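Local coordinates for uncharacterized protein (Thermus thermophilus HB8, PDB 6SCE), which acts in Type III CRISPR defence as a DNA nuclease that is activated by binding cyclic oligoadenylate, at residues A137-Y143 with V183-P188; K49-R55 with R145-L151; E502-Y506 with Q519-G523. Residue numbers count along the deposited sequence, not the author numbering.

Followed from the N terminus, the chain gives an example of contacts that interlock rather than nest. Residues 49-55, on helix 44-59 of the first Rossmann-like domain, open interaction 2; residues 137-143 then open interaction 1 at the start of helix 140-148. Residues 145-151, in the later part of that helix and beyond, close interaction 2, and later the hairpin at 183-188 closes interaction 1, so the two cross. One helix is thereby tied to helix 44-59, which flanks the first mixed sheet, and to the hairpin of strands 179-184 and 187-192; Leu138 packs on Leu146 between them. Interaction 3, about 46 and 43 Å away centre to centre, closes a short loop in the probable nuclease domain.

Interaction 1: residues A137-Y143 with V183-P188; sequences ALTLEEY and VHRGLP. With nucleotides of chain B.
How a tight hairpin can serve a ligand is illustrated where the start of helix 140-148 meets the turn joining strands 179-184 and 187-192. His184 to Leu187 form a type I' turn, closed by His184 N to Leu187 O (3.0 Å) and Leu187 N to His184 O (3.1 Å). Arg185 (49/45) and Gly186 (86/2) occupy its corners; Ala137 CB sits 3.6 Å from Gly186 CA, too close for a side chain there. Thr139 (chi1 p) is the N-cap: its OG1 accepts from Glu142 N (3.0 Å), while Thr139 N donates to Glu142 OE1 (2.9 Å), completing a capping box. CA atoms of Ala137 and Gly186 lie 4.1 Å apart, those of Leu140 and Val183 5.4 Å. Val183, chi1 t, presses CG2 against Tyr143 CD2 (3.6 Å). One water links Leu138 N to Gly186 O, another Leu138 O to Gly186 N. Tyr143, chi1 m and chi2 -68°, donates from OH to Gly186 O (2.5 Å). The same OH accepts from N6 of nucleotide A2 of chain B (3.0 Å). With its proton committed to the carbonyl, the hydroxyl presents a lone pair to the amino group, consistent with recognition of adenine in the cyclic activator.

Interaction 2: residues K49-R55 with R145-L151; sequences KRQAFFR and RLYLEPL
This partly buried helix contact joins helix 44-59 of the N-terminal Rossmann-like domain, probably a CARF domain, to the later part of helix 140-148 and the residues that follow. Helix 44-59 is the connection in a beta-alpha-beta crossover between parallel strands 33-38 and 64-67. Regular helix at 49-55 faces a wider pi-type turn at 145-148. The closest CA pair is Ala52 and Leu146, 5.4 Å apart. Ala52 is small enough to bring CB to 3.4 Å from Arg145 O and 3.7 Å from Pro150 CG. Leu146 (chi1 m, chi2 t) sets CD2 3.9 Å from Phe53 CB. Lys49 runs extended (m, then t throughout) along 145-151, CG 3.4 Å from Leu146 O, and puts NZ over the face of the Tyr147 ring, 4.8 Å from its centroid, as a cation-pi contact; NZ also bonds Arg218 O. Tyr147 OH bonds Asp13 and an adenine N6 of the bound RNA, so the seam borders the ligand site. At the solvent edge Arg55 NH2 and Glu149 OE2 form a long salt bridge of 3.8 Å, while Arg145 pairs with Glu59. A water accepts from Arg145 NE (2.9 Å) and donates to Ala52 O (2.8 Å).

Interaction 3: residues E502-Y506 with Q519-G523; sequences EYAVY and QARMG
In the alpha/beta core of the probable nuclease domain, helix 499-513 lies on the beginning of strand 519-528. The short axes of 502-506 and 519-523 run antiparallel, at 176°, with a closest approach of 8.5 Å; the nearest CA atoms, Tyr506 and Met522, are 6.0 Å apart. Met522, a selenomethionine, fills the gap between helix and strand: chi1 m, chi2 t and chi3 p swing CE to 3.7 Å from Glu502 CB. Its CG sits over the face of Tyr506 (chi1 159°, chi2 81°), 3.8 Å from the ring centroid, a CH-pi contact, and 3.4 Å from Tyr506 CG. SE makes Met-aromatic contacts with both tyrosines, 4.7 Å from the Tyr506 centroid and 5.2 Å from that of Tyr503, which it meets at the edge. Helix 499-513 packed on this mixed sheet, with Asp543 on strand 541-548 followed by a Glu-Cys-Lys sequence around Cys557 on strand 551-558, probably marks a PD-(D/E)XK nuclease fold. Glu502, extended (m, t), touches Cys557 and lies close to the like-charged Asp543. The Tyr506 ring meets Ala520 edge-on, CE1 3.6 Å from Ala520 O. A water donates to Glu502 OE1 (2.6 Å) and accepts from Gly523 N (2.8 Å).

Interaction 1: residues A137-Y143 with V183-P188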
loop_
_atom_site.group_PDB
_atom_site.type_symbol
_atom_site.label_atom_id
_atom_site.label_comp_id
_atom_site.label_asym_id
_atom_site.label_seq_id
_atom_site.Cartn_x
_atom_site.Cartn_y
_atom_site.Cartn_z
ATOM N N ALA A 137 7.847 16.516 -18.216
ATOM C CA ALA A 137 6.582 15.993 -17.637
ATOM C C ALA A 137 5.672 15.335 -18.643
ATOM O O ALA A 137 5.410 15.879 -19.739
ATOM C CB ALA A 137 5.827 17.135 -16.969
ATOM N N LEU A 138 5.154 14.153 -18.305
ATOM C CA LEU A 138 4.261 13.489 -19.228
ATOM C C LEU A 138 2.997 14.350 -19.476
ATOM O O LEU A 138 2.428 14.969 -18.549
ATOM C CB LEU A 138 3.852 12.103 -18.710
ATOM C CG LEU A 138 4.764 10.940 -19.124
ATOM C CD1 LEU A 138 6.216 11.196 -18.797
ATOM C CD2 LEU A 138 4.251 9.655 -18.481
ATOM N N THR A 139 2.561 14.335 -20.715
ATOM C CA THR A 139 1.349 15.031 -21.137
ATOM C C THR A 139 0.157 14.117 -20.944
ATOM O O THR A 139 0.275 12.907 -20.724
ATOM C CB THR A 139 1.432 15.396 -22.634
ATOM O OG1 THR A 139 1.447 14.188 -23.403
ATOM C CG2 THR A 139 2.692 16.255 -22.931
ATOM N N LEU A 140 -1.027 14.680 -21.062
ATOM C CA LEU A 140 -2.239 13.890 -21.001
ATOM C C LEU A 140 -2.231 12.846 -22.084
ATOM O O LEU A 140 -2.635 11.704 -21.861
ATOM C CB LEU A 140 -3.492 14.776 -21.074
ATOM C CG LEU A 140 -4.778 13.975 -20.813
ATOM C CD1 LEU A 140 -5.808 14.752 -20.017
ATOM C CD2 LEU A 140 -5.382 13.434 -22.103
ATOM N N GLU A 141 -1.774 13.218 -23.279
ATOM C CA GLU A 141 -1.799 12.264 -24.381
ATOM C C GLU A 141 -0.835 11.099 -24.122
ATOM O O GLU A 141 -1.116 9.962 -24.492
ATOM C CB GLU A 141 -1.393 12.948 -25.676
ATOM C CG GLU A 141 -2.451 13.892 -26.208
ATOM C CD GLU A 141 -2.663 15.121 -25.358
ATOM O OE1 GLU A 141 -1.691 15.637 -24.711
ATOM O OE2 GLU A 141 -3.856 15.559 -25.342
ATOM N N GLU A 142 0.293 11.413 -23.511
ATOM C CA GLU A 142 1.282 10.344 -23.140
ATOM C C GLU A 142 0.662 9.403 -22.091
ATOM O O GLU A 142 0.750 8.197 -22.220
ATOM C CB GLU A 142 2.572 10.985 -22.686
ATOM C CG GLU A 142 3.421 11.461 -23.856
ATOM C CD GLU A 142 4.581 12.345 -23.492
ATOM O OE1 GLU A 142 4.518 13.052 -22.463
ATOM O OE2 GLU A 142 5.603 12.341 -24.253
ATOM N N TYR A 143 0.013 9.957 -21.053
ATOM C CA TYR A 143 -0.707 9.100 -20.111
ATOM C C TYR A 143 -1.814 8.291 -20.753
ATOM O O TYR A 143 -2.004 7.139 -20.406
ATOM C CB TYR A 143 -1.253 9.913 -18.947
ATOM C CG TYR A 143 -0.259 10.143 -17.870
ATOM C CD1 TYR A 143 0.188 9.088 -17.084
ATOM C CD2 TYR A 143 0.256 11.388 -17.625
ATOM C CE1 TYR A 143 1.080 9.294 -16.057
ATOM C CE2 TYR A 143 1.141 11.601 -16.585
ATOM C CZ TYR A 143 1.567 10.543 -15.817
ATOM O OH TYR A 143 2.499 10.746 -14.797
ATOM N N VAL A 183 -4.389 15.470 -15.850
ATOM C CA VAL A 183 -2.904 15.465 -15.834
ATOM C C VAL A 183 -2.406 16.870 -15.648
ATOM O O VAL A 183 -2.696 17.775 -16.430
ATOM C CB VAL A 183 -2.310 14.810 -17.075
ATOM C CG1 VAL A 183 -0.793 14.921 -17.065
ATOM C CG2 VAL A 183 -2.755 13.355 -17.143
ATOM N N HIS A 184 -1.689 17.062 -14.565
ATOM C CA HIS A 184 -1.164 18.356 -14.196
ATOM C C HIS A 184 0.291 18.221 -13.820
ATOM O O HIS A 184 0.628 17.435 -12.916
ATOM C CB HIS A 184 -1.920 18.898 -13.011
ATOM C CG HIS A 184 -1.450 20.247 -12.584
ATOM N ND1 HIS A 184 -1.635 21.375 -13.357
ATOM C CD2 HIS A 184 -0.794 20.650 -11.475
ATOM C CE1 HIS A 184 -1.098 22.412 -12.740
ATOM N NE2 HIS A 184 -0.600 22.003 -11.586
ATOM N N ARG A 185 1.139 18.951 -14.557
ATOM C CA ARG A 185 2.585 18.999 -14.370
ATOM C C ARG A 185 3.157 17.572 -14.267
ATOM O O ARG A 185 3.942 17.259 -13.383
ATOM C CB ARG A 185 2.976 19.852 -13.165
ATOM C CG ARG A 185 2.482 21.307 -13.290
ATOM C CD ARG A 185 2.797 22.152 -12.069
ATOM N NE ARG A 185 4.223 22.400 -11.927
ATOM C CZ ARG A 185 4.822 22.851 -10.815
ATOM N NH1 ARG A 185 4.129 23.142 -9.714
ATOM N NH2 ARG A 185 6.141 23.021 -10.797
ATOM N N GLY A 186 2.701 16.722 -15.164
ATOM C CA GLY A 186 3.249 15.378 -15.275
ATOM C C GLY A 186 2.676 14.310 -14.374
ATOM O O GLY A 186 3.156 13.181 -14.425
ATOM N N LEU A 187 1.669 14.636 -13.559
ATOM C CA LEU A 187 1.093 13.677 -12.640
ATOM C C LEU A 187 -0.402 13.491 -12.864
ATOM O O LEU A 187 -1.095 14.439 -13.305
ATOM C CB LEU A 187 1.357 14.101 -11.197
ATOM C CG LEU A 187 2.808 14.159 -10.718
ATOM C CD1 LEU A 187 2.787 14.689 -9.292
ATOM C CD2 LEU A 187 3.431 12.786 -10.822
ATOM N N PRO A 188 -0.898 12.254 -12.635
ATOM C CA PRO A 188 -2.292 11.927 -12.844
ATOM C C PRO A 188 -3.131 12.089 -11.591
ATOM O O PRO A 188 -2.684 11.760 -10.489
ATOM C CB PRO A 188 -2.234 10.451 -13.239
ATOM C CG PRO A 188 -1.090 9.938 -12.429
ATOM C CD PRO A 188 -0.131 11.055 -12.231
ATOM P P A B 2 7.091 0.767 -10.143
ATOM O OP1 A B 2 5.677 0.508 -10.558
ATOM O OP2 A B 2 8.229 0.744 -11.129
ATOM O "O5'" A B 2 7.110 2.203 -9.428
ATOM C "C5'" A B 2 8.391 2.811 -9.142
ATOM C "C4'" A B 2 8.170 4.169 -8.525
ATOM O "O4'" A B 2 7.570 5.038 -9.523
ATOM C "C3'" A B 2 7.256 4.210 -7.307
ATOM O "O3'" A B 2 7.759 5.097 -6.310
ATOM C "C2'" A B 2 5.953 4.772 -7.871
ATOM O "O2'" A B 2 5.217 5.494 -6.908
ATOM C "C1'" A B 2 6.478 5.709 -8.951
ATOM N N9 A B 2 5.517 6.060 -9.978
ATOM C C8 A B 2 4.367 5.386 -10.319
ATOM N N7 A B 2 3.682 6.003 -11.248
ATOM C C5 A B 2 4.406 7.154 -11.522
ATOM C C6 A B 2 4.189 8.228 -12.407
ATOM N N6 A B 2 3.096 8.360 -13.156
ATOM N N1 A B 2 5.140 9.191 -12.457
ATOM C C2 A B 2 6.184 9.098 -11.622
ATOM N N3 A B 2 6.488 8.144 -10.740
ATOM C C4 A B 2 5.540 7.196 -10.737
HETATM O O HOH W 1 5.629 12.933 -15.623
HETATM O O HOH W 2 1.659 17.392 -17.845
#

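Interaction 2: residues K49-R55 with R145-L151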
loop_
_atom_site.group_PDB
_atom_site.type_symbol
_atom_site.label_atom_id
_atom_site.label_comp_id
_atom_site.label_asym_id
_atom_site.label_seq_id
_atom_site.Cartn_x
_atom_site.Cartn_y
_atom_site.Cartn_z
ATOM N N LYS A 49 -0.117 -2.247 -19.855
ATOM C CA LYS A 49 0.515 -0.935 -19.828
ATOM C C LYS A 49 1.977 -1.009 -20.246
ATOM O O LYS A 49 2.477 -0.104 -20.938
ATOM C CB LYS A 49 0.375 -0.313 -18.436
ATOM C CG LYS A 49 -1.067 0.028 -18.059
ATOM C CD LYS A 49 -1.160 0.610 -16.651
ATOM C CE LYS A 49 -2.583 1.004 -16.282
ATOM N NZ LYS A 49 -2.690 1.376 -14.839
ATOM N N ARG A 50 2.654 -2.098 -19.852
ATOM C CA ARG A 50 4.005 -2.300 -20.243
ATOM C C ARG A 50 4.104 -2.515 -21.761
ATOM O O ARG A 50 5.019 -1.980 -22.387
ATOM C CB ARG A 50 4.646 -3.472 -19.484
ATOM C CG ARG A 50 6.104 -3.675 -19.831
ATOM C CD ARG A 50 6.729 -4.777 -19.001
ATOM N NE ARG A 50 6.779 -4.413 -17.587
ATOM C CZ ARG A 50 7.189 -5.210 -16.608
ATOM N NH1 ARG A 50 7.568 -6.459 -16.855
ATOM N NH2 ARG A 50 7.167 -4.771 -15.368
ATOM N N GLN A 51 3.184 -3.286 -22.342
ATOM C CA GLN A 51 3.181 -3.461 -23.801
ATOM C C GLN A 51 2.889 -2.150 -24.507
ATOM O O GLN A 51 3.460 -1.897 -25.554
ATOM C CB GLN A 51 2.236 -4.591 -24.260
ATOM C CG GLN A 51 2.717 -5.961 -23.797
ATOM C CD GLN A 51 4.186 -6.235 -24.151
ATOM O OE1 GLN A 51 4.608 -6.014 -25.287
ATOM N NE2 GLN A 51 4.975 -6.683 -23.167
ATOM N N ALA A 52 2.039 -1.308 -23.925
ATOM C CA ALA A 52 1.789 0.020 -24.479
ATOM C C ALA A 52 3.055 0.895 -24.447
ATOM O O ALA A 52 3.343 1.651 -25.373
ATOM C CB ALA A 52 0.647 0.678 -23.749
ATOM N N PHE A 53 3.839 0.764 -23.389
ATOM C CA PHE A 53 5.078 1.469 -23.275
ATOM C C PHE A 53 6.057 0.995 -24.367
ATOM O O PHE A 53 6.695 1.813 -25.043
ATOM C CB PHE A 53 5.659 1.245 -21.879
ATOM C CG PHE A 53 7.040 1.801 -21.669
ATOM C CD1 PHE A 53 7.348 3.106 -21.999
ATOM C CD2 PHE A 53 8.029 1.013 -21.088
ATOM C CE1 PHE A 53 8.622 3.612 -21.797
ATOM C CE2 PHE A 53 9.276 1.536 -20.828
ATOM C CZ PHE A 53 9.583 2.837 -21.190
ATOM N N PHE A 54 6.151 -0.304 -24.556
ATOM C CA PHE A 54 7.026 -0.854 -25.585
ATOM C C PHE A 54 6.600 -0.450 -27.011
ATOM O O PHE A 54 7.448 -0.159 -27.842
ATOM C CB PHE A 54 7.136 -2.377 -25.474
ATOM C CG PHE A 54 7.874 -2.853 -24.246
ATOM C CD1 PHE A 54 8.720 -2.009 -23.537
ATOM C CD2 PHE A 54 7.732 -4.170 -23.803
ATOM C CE1 PHE A 54 9.405 -2.454 -22.411
ATOM C CE2 PHE A 54 8.420 -4.599 -22.680
ATOM C CZ PHE A 54 9.254 -3.740 -21.996
ATOM N N ARG A 55 5.304 -0.335 -27.230
ATOM C CA ARG A 55 4.769 0.229 -28.474
ATOM C C ARG A 55 5.198 1.675 -28.689
ATOM O O ARG A 55 5.585 2.057 -29.787
ATOM C CB ARG A 55 3.231 0.091 -28.490
ATOM C CG ARG A 55 2.539 0.678 -29.699
ATOM C CD ARG A 55 1.023 0.628 -29.526
ATOM N NE ARG A 55 0.318 1.368 -30.579
ATOM C CZ ARG A 55 -1.008 1.430 -30.710
ATOM N NH1 ARG A 55 -1.536 2.125 -31.708
ATOM N NH2 ARG A 55 -1.809 0.811 -29.845
ATOM N N ARG A 145 -1.946 7.126 -23.820
ATOM C CA ARG A 145 -1.467 5.989 -24.589
ATOM C C ARG A 145 -0.816 4.909 -23.681
ATOM O O ARG A 145 -0.832 3.742 -24.017
ATOM C CB ARG A 145 -0.580 6.415 -25.778
ATOM C CG ARG A 145 0.744 7.032 -25.401
ATOM C CD ARG A 145 1.629 7.314 -26.628
ATOM N NE ARG A 145 1.831 6.107 -27.398
ATOM C CZ ARG A 145 2.162 6.048 -28.671
ATOM N NH1 ARG A 145 2.435 7.163 -29.359
ATOM N NH2 ARG A 145 2.278 4.850 -29.232
ATOM N N LEU A 146 -0.274 5.306 -22.531
ATOM C CA LEU A 146 0.354 4.367 -21.580
ATOM C C LEU A 146 -0.622 3.698 -20.624
ATOM O O LEU A 146 -0.383 2.568 -20.223
ATOM C CB LEU A 146 1.424 5.088 -20.740
ATOM C CG LEU A 146 2.688 5.563 -21.496
ATOM C CD1 LEU A 146 3.649 6.274 -20.573
ATOM C CD2 LEU A 146 3.345 4.367 -22.152
ATOM N N TYR A 147 -1.698 4.394 -20.254
ATOM C CA TYR A 147 -2.657 3.908 -19.245
ATOM C C TYR A 147 -4.034 3.622 -19.824
ATOM O O TYR A 147 -4.620 2.568 -19.565
ATOM C CB TYR A 147 -2.863 4.938 -18.148
ATOM C CG TYR A 147 -1.682 5.228 -17.222
ATOM C CD1 TYR A 147 -0.470 4.541 -17.323
ATOM C CD2 TYR A 147 -1.806 6.191 -16.223
ATOM C CE1 TYR A 147 0.573 4.815 -16.443
ATOM C CE2 TYR A 147 -0.765 6.474 -15.345
ATOM C CZ TYR A 147 0.416 5.779 -15.451
ATOM O OH TYR A 147 1.453 6.048 -14.558
ATOM N N LEU A 148 -4.590 4.586 -20.553
ATOM C CA LEU A 148 -5.996 4.470 -20.924
ATOM C C LEU A 148 -6.207 3.549 -22.123
ATOM O O LEU A 148 -7.025 2.621 -22.080
ATOM C CB LEU A 148 -6.590 5.836 -21.175
ATOM C CG LEU A 148 -6.470 6.797 -20.007
ATOM C CD1 LEU A 148 -7.173 8.089 -20.355
ATOM C CD2 LEU A 148 -7.014 6.212 -18.709
ATOM N N GLU A 149 -5.434 3.760 -23.172
ATOM C CA GLU A 149 -5.540 2.918 -24.352
ATOM C C GLU A 149 -5.381 1.429 -24.023
ATOM O O GLU A 149 -6.227 0.618 -24.414
ATOM C CB GLU A 149 -4.548 3.380 -25.433
ATOM C CG GLU A 149 -4.635 2.600 -26.737
ATOM C CD GLU A 149 -4.037 1.193 -26.651
ATOM O OE1 GLU A 149 -2.978 1.006 -25.990
ATOM O OE2 GLU A 149 -4.615 0.259 -27.269
ATOM N N PRO A 150 -4.305 1.037 -23.313
ATOM C CA PRO A 150 -4.219 -0.409 -23.045
ATOM C C PRO A 150 -5.320 -0.981 -22.151
ATOM O O PRO A 150 -5.522 -2.173 -22.162
ATOM C CB PRO A 150 -2.857 -0.561 -22.343
ATOM C CG PRO A 150 -2.541 0.779 -21.829
ATOM C CD PRO A 150 -3.093 1.732 -22.858
ATOM N N LEU A 151 -5.980 -0.150 -21.343
ATOM C CA LEU A 151 -7.083 -0.616 -20.515
ATOM C C LEU A 151 -8.437 -0.576 -21.276
ATOM O O LEU A 151 -9.468 -0.862 -20.692
ATOM C CB LEU A 151 -7.208 0.247 -19.259
ATOM C CG LEU A 151 -6.138 0.127 -18.166
ATOM C CD1 LEU A 151 -6.283 1.244 -17.145
ATOM C CD2 LEU A 151 -6.195 -1.219 -17.481
HETATM O O HOH W 3 1.632 3.283 -26.858
#

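Interaction 3: residues E502-Y506 with Q519-G523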
loop_
_atom_site.group_PDB
_atom_site.type_symbol
_atom_site.label_atom_id
_atom_site.label_comp_id
_atom_site.label_asym_id
_atom_site.label_seq_id
_atom_site.Cartn_x
_atom_site.Cartn_y
_atom_site.Cartn_z
ATOM N N GLU A 502 -18.804 -17.738 12.765
ATOM C CA GLU A 502 -17.591 -16.998 13.170
ATOM C C GLU A 502 -16.714 -17.790 14.112
ATOM O O GLU A 502 -15.494 -17.772 13.980
ATOM C CB GLU A 502 -17.945 -15.677 13.851
ATOM C CG GLU A 502 -18.578 -14.653 12.939
ATOM C CD GLU A 502 -19.116 -13.465 13.692
ATOM O OE1 GLU A 502 -18.857 -13.359 14.917
ATOM O OE2 GLU A 502 -19.774 -12.625 13.040
ATOM N N TYR A 503 -17.318 -18.474 15.084
ATOM C CA TYR A 503 -16.542 -19.284 16.020
ATOM C C TYR A 503 -15.942 -20.514 15.362
ATOM O O TYR A 503 -14.799 -20.883 15.651
ATOM C CB TYR A 503 -17.371 -19.710 17.227
ATOM C CG TYR A 503 -16.531 -20.450 18.226
ATOM C CD1 TYR A 503 -15.557 -19.785 18.956
ATOM C CD2 TYR A 503 -16.677 -21.823 18.421
ATOM C CE1 TYR A 503 -14.765 -20.453 19.868
ATOM C CE2 TYR A 503 -15.883 -22.505 19.330
ATOM C CZ TYR A 503 -14.925 -21.814 20.054
ATOM O OH TYR A 503 -14.122 -22.465 20.968
ATOM N N ALA A 504 -16.709 -21.154 14.486
ATOM C CA ALA A 504 -16.202 -22.294 13.711
ATOM C C ALA A 504 -15.051 -21.881 12.803
ATOM O O ALA A 504 -14.061 -22.596 12.672
ATOM C CB ALA A 504 -17.313 -22.893 12.863
ATOM N N VAL A 505 -15.205 -20.749 12.131
ATOM C CA VAL A 505 -14.164 -20.313 11.212
ATOM C C VAL A 505 -12.897 -20.010 12.012
ATOM O O VAL A 505 -11.834 -20.515 11.679
ATOM C CB VAL A 505 -14.620 -19.134 10.338
ATOM C CG1 VAL A 505 -13.434 -18.507 9.590
ATOM C CG2 VAL A 505 -15.658 -19.622 9.331
ATOM N N TYR A 506 -13.030 -19.224 13.079
ATOM C CA TYR A 506 -11.912 -18.928 13.965
ATOM C C TYR A 506 -11.226 -20.172 14.523
ATOM O O TYR A 506 -9.987 -20.219 14.629
ATOM C CB TYR A 506 -12.361 -18.048 15.119
ATOM C CG TYR A 506 -11.443 -18.098 16.323
ATOM C CD1 TYR A 506 -10.275 -17.342 16.369
ATOM C CD2 TYR A 506 -11.737 -18.917 17.414
ATOM C CE1 TYR A 506 -9.435 -17.389 17.473
ATOM C CE2 TYR A 506 -10.914 -18.956 18.523
ATOM C CZ TYR A 506 -9.758 -18.202 18.543
ATOM O OH TYR A 506 -8.936 -18.262 19.640
ATOM N N GLN A 519 -1.302 -16.139 13.875
ATOM C CA GLN A 519 -2.211 -15.718 14.938
ATOM C C GLN A 519 -3.596 -15.417 14.348
ATOM O O GLN A 519 -3.701 -14.645 13.389
ATOM C CB GLN A 519 -1.651 -14.481 15.633
ATOM C CG GLN A 519 -0.515 -14.776 16.594
ATOM C CD GLN A 519 -0.999 -14.962 18.029
ATOM O OE1 GLN A 519 -1.967 -15.692 18.286
ATOM N NE2 GLN A 519 -0.338 -14.279 18.974
ATOM N N ALA A 520 -4.638 -16.027 14.920
ATOM C CA ALA A 520 -6.036 -15.780 14.513
ATOM C C ALA A 520 -6.841 -15.138 15.635
ATOM O O ALA A 520 -6.573 -15.361 16.817
ATOM C CB ALA A 520 -6.699 -17.068 14.053
ATOM N N ARG A 521 -7.802 -14.307 15.242
ATOM C CA ARG A 521 -8.665 -13.597 16.154
ATOM C C ARG A 521 -10.084 -13.613 15.622
ATOM O O ARG A 521 -10.318 -13.703 14.403
ATOM C CB ARG A 521 -8.258 -12.128 16.292
ATOM C CG ARG A 521 -6.821 -11.881 16.710
ATOM C CD ARG A 521 -6.620 -12.047 18.208
ATOM N NE ARG A 521 -5.262 -11.681 18.580
ATOM C CZ ARG A 521 -4.229 -12.521 18.614
ATOM N NH1 ARG A 521 -4.376 -13.814 18.327
ATOM N NH2 ARG A 521 -3.032 -12.066 18.964
HETATM N N MSE A 522 -11.035 -13.460 16.542
HETATM C CA MSE A 522 -12.434 -13.312 16.153
HETATM C C MSE A 522 -12.643 -11.873 15.739
HETATM O O MSE A 522 -11.674 -11.123 15.566
HETATM C CB MSE A 522 -13.295 -13.822 17.316
HETATM C CG MSE A 522 -13.181 -15.329 17.347
HETATM SE SE MSE A 522 -14.724 -16.044 18.396
HETATM C CE MSE A 522 -16.009 -15.779 16.953
ATOM N N GLY A 523 -13.903 -11.491 15.556
ATOM C CA GLY A 523 -14.276 -10.225 14.982
ATOM C C GLY A 523 -14.287 -9.035 15.904
ATOM O O GLY A 523 -14.023 -9.134 17.106
HETATM O O HOH W 4 -16.350 -12.741 15.210
#